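Local coordinates for putative enoyl-CoA hydratase/isomerase (Mycobacterium abscessus, PDB 3RSI), which probably acts on enoyl-CoA thioesters as a hydratase or isomerase of the crotonase family, at the interface of chains A and B. Sequence-based numbering; all coordinates share one arbitrary frame. Chains: chain A/B, Putative enoyl-CoA hydratase/isomerase.

Contacts 1 and 2 are adjoining patches of the interface between two copies of the protein, with the centres of their C-alpha atoms about 9 Å apart. B:Val140 and B:Leu168 belong to both, and the end of helix B:160-169 runs through the pair. Contact 1 is a polar clasp on the loop between helices A:193-205 and A:209-222; contact 2 is an apolar strip along the latter helix. Polar bonds could help set the register; both patches bury surface, contact 2 mainly through hydrocarbon groups. The deposited assembly is a trimer, a form common among crotonase-family enzymes, in which such interfaces would repeat around the ring.

Contact 1: the interface of chains A and B. Residues chain A 203, 207-208, 262; chain B 140-141, 168-169.
The backbone N-H of A:Gly208 points at the carbonyl of B:Val140, with N to O at 3.1 Å and 173° at the hydrogen, a nearly straight bond joining a loop of chain A to a 3-10 turn of chain B. One residue earlier, the side-chain amide of A:Asn207 reaches over to the end of a helix in chain B. Its CG stands anti to the carbonyl carbon (chi1 -63°), which carries ND2 between two successive backbone oxygens. ND2 lies 3.0 Å from B:Leu168 O and 3.1 Å from B:Thr169 O. The bond to B:Leu168 O is the more bent at the hydrogen, but its acceptor lies in the plane of the asparagine amide; the one to B:Thr169 O is straighter there, yet meets the carbonyl from above its plane, off the lone pairs. That same oxygen also accepts from B:Gln141 NE2 at 3.0 Å, so two amides, one from each chain, converge on it.

The other end of the asparagine amide is held within chain A, where A:Arg203 NH2 donates to A:Asn207 OD1 at 3.0 Å. With a donor bound at OD1 and acceptors at ND2, the flip of the amide is fixed by its partners. A:Arg203 bends at chi2 and chi3, laying its guanidinium over the amide of B:Gln141. The two planes are 11° apart and stacked, with B:Gln141 NE2 3.5 Å above the guanidinium plane and offset toward its rim. The bond from B:Gln141 to B:Thr169, made within chain B and in the plane of the glutamine amide, probably helps hold that amide parallel to the guanidinium. Farther along, the A:Phe262 ring turns its edge to B:Gln141 O, its CZ 3.6 Å away.

In the fold, A:Arg203 lies near the end of helix 193-205 and A:Asn207 and A:Gly208 in the loop before helix 209-222, facing the 3-10 helix 139-142 and the end of helix 160-169 of chain B.

Contact 2: the interface of chains A and B. Residues chain A 212, 215-216, 219; chain B 140, 151, 167-168.
A:Ile219 and B:Ile167 meet tip to tip, A:Ile219 CD1 lying 3.7 Å from B:Ile167 CG2, and this pair belongs to the close-packed part of the patch. B:Met151 crosses A:Ile219 at about a right angle and places its CB 3.8 Å from A:Ile219 CG1. Its chain is extended through chi2 (180°) and turns only at chi3, bringing the thioether along helix A:209-222, where SD is 3.5 Å from A:Ala215 CA. The thioether lies against the helix backbone beside the A:Ala215 methyl, whose CB is also 3.9 Å from B:Ile167 CG2. A:Ala215 and A:Ile219 are four residues apart, hence on one face of the helix. B:Leu168 packs as closely, laying its CD2 branch against the helix backbone, 3.7 Å from A:Val212 O.

The looser side is confined to A:Lys216 and one valine pair. A:Lys216 CB lies 4.1 Å from B:Leu168 CD2. The lysine chain, CG anti to the backbone N (chi1 -178°) and extended beyond, leads its amine away from the contact, and the partner hides just 8 Å² of this residue. A:Val212 CG2 comes within 4.1 Å of B:Val140 CB, a marginal touch.

In the fold, one face of helix 209-222 of chain A rests on the ends of helices 150-157 and 160-169 of chain B, beside its 3-10 helix 139-142.

Contact 1: the interface of chains A and B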
ATOM      1  N   ARG A 203       5.340 -24.221   9.188  1.00 14.67           N
ATOM      2  CA  ARG A 203       5.876 -24.008   7.841  1.00 14.64           C
ATOM      3  C   ARG A 203       7.158 -23.163   7.875  1.00 14.28           C
ATOM      4  O   ARG A 203       8.143 -23.482   7.181  1.00 15.12           O
ATOM      5  CB  ARG A 203       4.808 -23.365   6.943  1.00 14.51           C
ATOM      6  CG  ARG A 203       5.217 -23.061   5.508  1.00 14.20           C
ATOM      7  CD  ARG A 203       5.517 -24.317   4.687  1.00 16.99           C
ATOM      8  NE  ARG A 203       6.946 -24.647   4.716  1.00 16.91           N
ATOM      9  CZ  ARG A 203       7.513 -25.605   3.989  1.00 17.85           C
ATOM     10  NH1 ARG A 203       6.788 -26.360   3.176  1.00 19.02           N
ATOM     11  NH2 ARG A 203       8.819 -25.803   4.076  1.00 18.72           N
ATOM     12  N   ASN A 207      11.556 -23.923   7.063  1.00 14.48           N
ATOM     13  CA  ASN A 207      12.325 -23.145   6.101  1.00 14.56           C
ATOM     14  C   ASN A 207      13.752 -22.845   6.596  1.00 14.25           C
ATOM     15  O   ASN A 207      14.066 -22.970   7.797  1.00 13.49           O
ATOM     16  CB  ASN A 207      11.604 -21.821   5.794  1.00 13.71           C
ATOM     17  CG  ASN A 207      10.249 -22.037   5.135  1.00 14.82           C
ATOM     18  OD1 ASN A 207      10.005 -23.093   4.552  1.00 14.96           O
ATOM     19  ND2 ASN A 207       9.353 -21.034   5.233  1.00 11.07           N
ATOM     20  N   GLY A 208      14.588 -22.408   5.667  1.00 14.54           N
ATOM     21  CA  GLY A 208      15.988 -22.086   5.966  1.00 14.78           C
ATOM     22  C   GLY A 208      16.068 -20.926   6.928  1.00 14.91           C
ATOM     23  O   GLY A 208      15.595 -19.824   6.594  1.00 13.57           O
ATOM     24  N   PHE A 262      18.018 -28.178   7.706  1.00 24.32           N
ATOM     25  CA  PHE A 262      18.767 -26.936   7.705  1.00 23.68           C
ATOM     26  C   PHE A 262      19.451 -26.721   9.042  1.00 23.77           C
ATOM     27  O   PHE A 262      18.973 -27.206  10.059  1.00 22.73           O
ATOM     28  CB  PHE A 262      17.843 -25.748   7.454  1.00 22.92           C
ATOM     29  CG  PHE A 262      17.178 -25.755   6.110  1.00 21.65           C
ATOM     30  CD1 PHE A 262      17.925 -25.681   4.948  1.00 21.37           C
ATOM     31  CD2 PHE A 262      15.791 -25.771   6.006  1.00 20.37           C
ATOM     32  CE1 PHE A 262      17.304 -25.659   3.695  1.00 21.71           C
ATOM     33  CE2 PHE A 262      15.172 -25.760   4.754  1.00 20.30           C
ATOM     34  CZ  PHE A 262      15.928 -25.697   3.605  1.00 19.64           C
TER
ATOM     35  N   VAL B 140      12.580 -19.466   0.291  1.00 13.75           N
ATOM     36  CA  VAL B 140      12.987 -19.828   1.666  1.00 13.86           C
ATOM     37  C   VAL B 140      12.812 -21.298   2.018  1.00 14.28           C
ATOM     38  O   VAL B 140      13.563 -21.821   2.841  1.00 14.29           O
ATOM     39  CB  VAL B 140      12.333 -18.938   2.766  1.00 13.78           C
ATOM     40  CG1 VAL B 140      12.817 -17.461   2.609  1.00 13.58           C
ATOM     41  CG2 VAL B 140      10.789 -19.056   2.790  1.00 12.34           C
ATOM     42  N   GLN B 141      11.861 -21.970   1.368  1.00 14.56           N
ATOM     43  CA  GLN B 141      11.650 -23.410   1.561  1.00 15.27           C
ATOM     44  C   GLN B 141      12.860 -24.252   1.089  1.00 15.94           C
ATOM     45  O   GLN B 141      13.032 -25.387   1.534  1.00 15.27           O
ATOM     46  CB  GLN B 141      10.357 -23.867   0.854  1.00 15.28           C
ATOM     47  CG  GLN B 141       9.119 -23.010   1.218  1.00 16.13           C
ATOM     48  CD  GLN B 141       7.803 -23.600   0.754  1.00 17.94           C
ATOM     49  OE1 GLN B 141       7.764 -24.500  -0.081  1.00 19.63           O
ATOM     50  NE2 GLN B 141       6.716 -23.078   1.287  1.00 17.24           N
ATOM     51  N   LEU B 168       8.345 -15.036   3.843  1.00 11.86           N
ATOM     52  CA  LEU B 168       8.818 -15.807   4.988  1.00 12.60           C
ATOM     53  C   LEU B 168       8.246 -17.239   5.038  1.00 12.82           C
ATOM     54  O   LEU B 168       8.929 -18.124   5.530  1.00 13.67           O
ATOM     55  CB  LEU B 168       8.554 -15.061   6.298  1.00 12.09           C
ATOM     56  CG  LEU B 168       9.120 -13.641   6.393  1.00 13.36           C
ATOM     57  CD1 LEU B 168       8.797 -13.070   7.765  1.00 11.59           C
ATOM     58  CD2 LEU B 168      10.652 -13.570   6.090  1.00 13.99           C
ATOM     59  N   THR B 169       7.018 -17.478   4.560  1.00 12.55           N
ATOM     60  CA  THR B 169       6.480 -18.849   4.524  1.00 12.91           C
ATOM     61  C   THR B 169       6.819 -19.558   3.210  1.00 13.60           C
ATOM     62  O   THR B 169       7.005 -20.777   3.176  1.00 14.64           O
ATOM     63  CB  THR B 169       4.935 -18.908   4.733  1.00 13.10           C
ATOM     64  OG1 THR B 169       4.269 -18.370   3.594  1.00 11.78           O
ATOM     65  CG2 THR B 169       4.509 -18.160   5.993  1.00 12.25           C
TER

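Contact 2: the interface of chains A and B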
ATOM      1  N   VAL A 212      15.374 -17.108   6.130  1.00 14.53           N
ATOM      2  CA  VAL A 212      14.225 -16.410   6.728  1.00 14.09           C
ATOM      3  C   VAL A 212      14.669 -15.141   7.468  1.00 14.05           C
ATOM      4  O   VAL A 212      14.078 -14.063   7.299  1.00 13.49           O
ATOM      5  CB  VAL A 212      13.402 -17.354   7.664  1.00 14.44           C
ATOM      6  CG1 VAL A 212      12.384 -16.546   8.519  1.00 13.71           C
ATOM      7  CG2 VAL A 212      12.698 -18.447   6.852  1.00 13.06           C
ATOM      8  N   ALA A 215      15.981 -12.551   4.872  1.00 13.56           N
ATOM      9  CA  ALA A 215      14.819 -12.097   4.105  1.00 13.47           C
ATOM     10  C   ALA A 215      14.074 -11.047   4.901  1.00 13.16           C
ATOM     11  O   ALA A 215      13.813  -9.950   4.397  1.00 12.53           O
ATOM     12  CB  ALA A 215      13.879 -13.271   3.748  1.00 12.92           C
ATOM     13  N   LYS A 216      13.746 -11.359   6.153  1.00 13.05           N
ATOM     14  CA  LYS A 216      13.098 -10.352   6.993  1.00 13.09           C
ATOM     15  C   LYS A 216      13.932  -9.081   7.126  1.00 12.78           C
ATOM     16  O   LYS A 216      13.397  -7.982   6.977  1.00 13.02           O
ATOM     17  CB  LYS A 216      12.734 -10.886   8.366  1.00 13.39           C
ATOM     18  CG  LYS A 216      12.020  -9.833   9.193  1.00 13.87           C
ATOM     19  CD  LYS A 216      11.425 -10.362  10.475  1.00 14.01           C
ATOM     20  CE  LYS A 216      10.726  -9.231  11.255  1.00 12.42           C
ATOM     21  NZ  LYS A 216      10.005  -9.740  12.474  1.00 11.84           N
ATOM     22  N   ILE A 219      13.733  -7.129   3.805  1.00 11.45           N
ATOM     23  CA  ILE A 219      12.402  -6.550   3.653  1.00 11.26           C
ATOM     24  C   ILE A 219      12.313  -5.280   4.504  1.00 11.12           C
ATOM     25  O   ILE A 219      11.955  -4.227   3.995  1.00 11.98           O
ATOM     26  CB  ILE A 219      11.286  -7.545   4.032  1.00 11.15           C
ATOM     27  CG1 ILE A 219      11.284  -8.738   3.082  1.00 11.66           C
ATOM     28  CG2 ILE A 219       9.907  -6.861   4.004  1.00 10.51           C
ATOM     29  CD1 ILE A 219      10.601  -9.990   3.634  1.00 13.18           C
TER
ATOM     30  N   VAL B 140      12.580 -19.466   0.291  1.00 13.75           N
ATOM     31  CA  VAL B 140      12.987 -19.828   1.666  1.00 13.86           C
ATOM     32  C   VAL B 140      12.812 -21.298   2.018  1.00 14.28           C
ATOM     33  O   VAL B 140      13.563 -21.821   2.841  1.00 14.29           O
ATOM     34  CB  VAL B 140      12.333 -18.938   2.766  1.00 13.78           C
ATOM     35  CG1 VAL B 140      12.817 -17.461   2.609  1.00 13.58           C
ATOM     36  CG2 VAL B 140      10.789 -19.056   2.790  1.00 12.34           C
ATOM     37  N   MET B 151      12.122  -8.460  -2.076  1.00 10.29           N
ATOM     38  CA  MET B 151      12.237  -8.034  -0.682  1.00 10.25           C
ATOM     39  C   MET B 151      12.177  -6.512  -0.561  1.00  9.81           C
ATOM     40  O   MET B 151      11.605  -6.002   0.375  1.00  9.90           O
ATOM     41  CB  MET B 151      13.483  -8.634  -0.038  1.00 10.38           C
ATOM     42  CG  MET B 151      13.385 -10.167   0.039  1.00 11.87           C
ATOM     43  SD  MET B 151      14.792 -11.018   0.772  1.00 14.52           S
ATOM     44  CE  MET B 151      15.965 -10.909  -0.568  1.00 14.88           C
ATOM     45  N   ILE B 167       6.883 -14.197   1.555  1.00 10.86           N
ATOM     46  CA  ILE B 167       8.336 -14.352   1.513  1.00 11.11           C
ATOM     47  C   ILE B 167       8.858 -15.232   2.632  1.00 11.40           C
ATOM     48  O   ILE B 167       9.706 -16.083   2.395  1.00 11.90           O
ATOM     49  CB  ILE B 167       9.039 -12.974   1.526  1.00 10.58           C
ATOM     50  CG1 ILE B 167       8.693 -12.238   0.213  1.00 12.04           C
ATOM     51  CG2 ILE B 167      10.559 -13.132   1.668  1.00 10.03           C
ATOM     52  CD1 ILE B 167       9.215 -10.815   0.133  1.00 11.41           C
ATOM     53  N   LEU B 168       8.345 -15.036   3.843  1.00 11.86           N
ATOM     54  CA  LEU B 168       8.818 -15.807   4.988  1.00 12.60           C
ATOM     55  C   LEU B 168       8.246 -17.239   5.038  1.00 12.82           C
ATOM     56  O   LEU B 168       8.929 -18.124   5.530  1.00 13.67           O
ATOM     57  CB  LEU B 168       8.554 -15.061   6.298  1.00 12.09           C
ATOM     58  CG  LEU B 168       9.120 -13.641   6.393  1.00 13.36           C
ATOM     59  CD1 LEU B 168       8.797 -13.070   7.765  1.00 11.59           C
ATOM     60  CD2 LEU B 168      10.652 -13.570   6.090  1.00 13.99           C
TER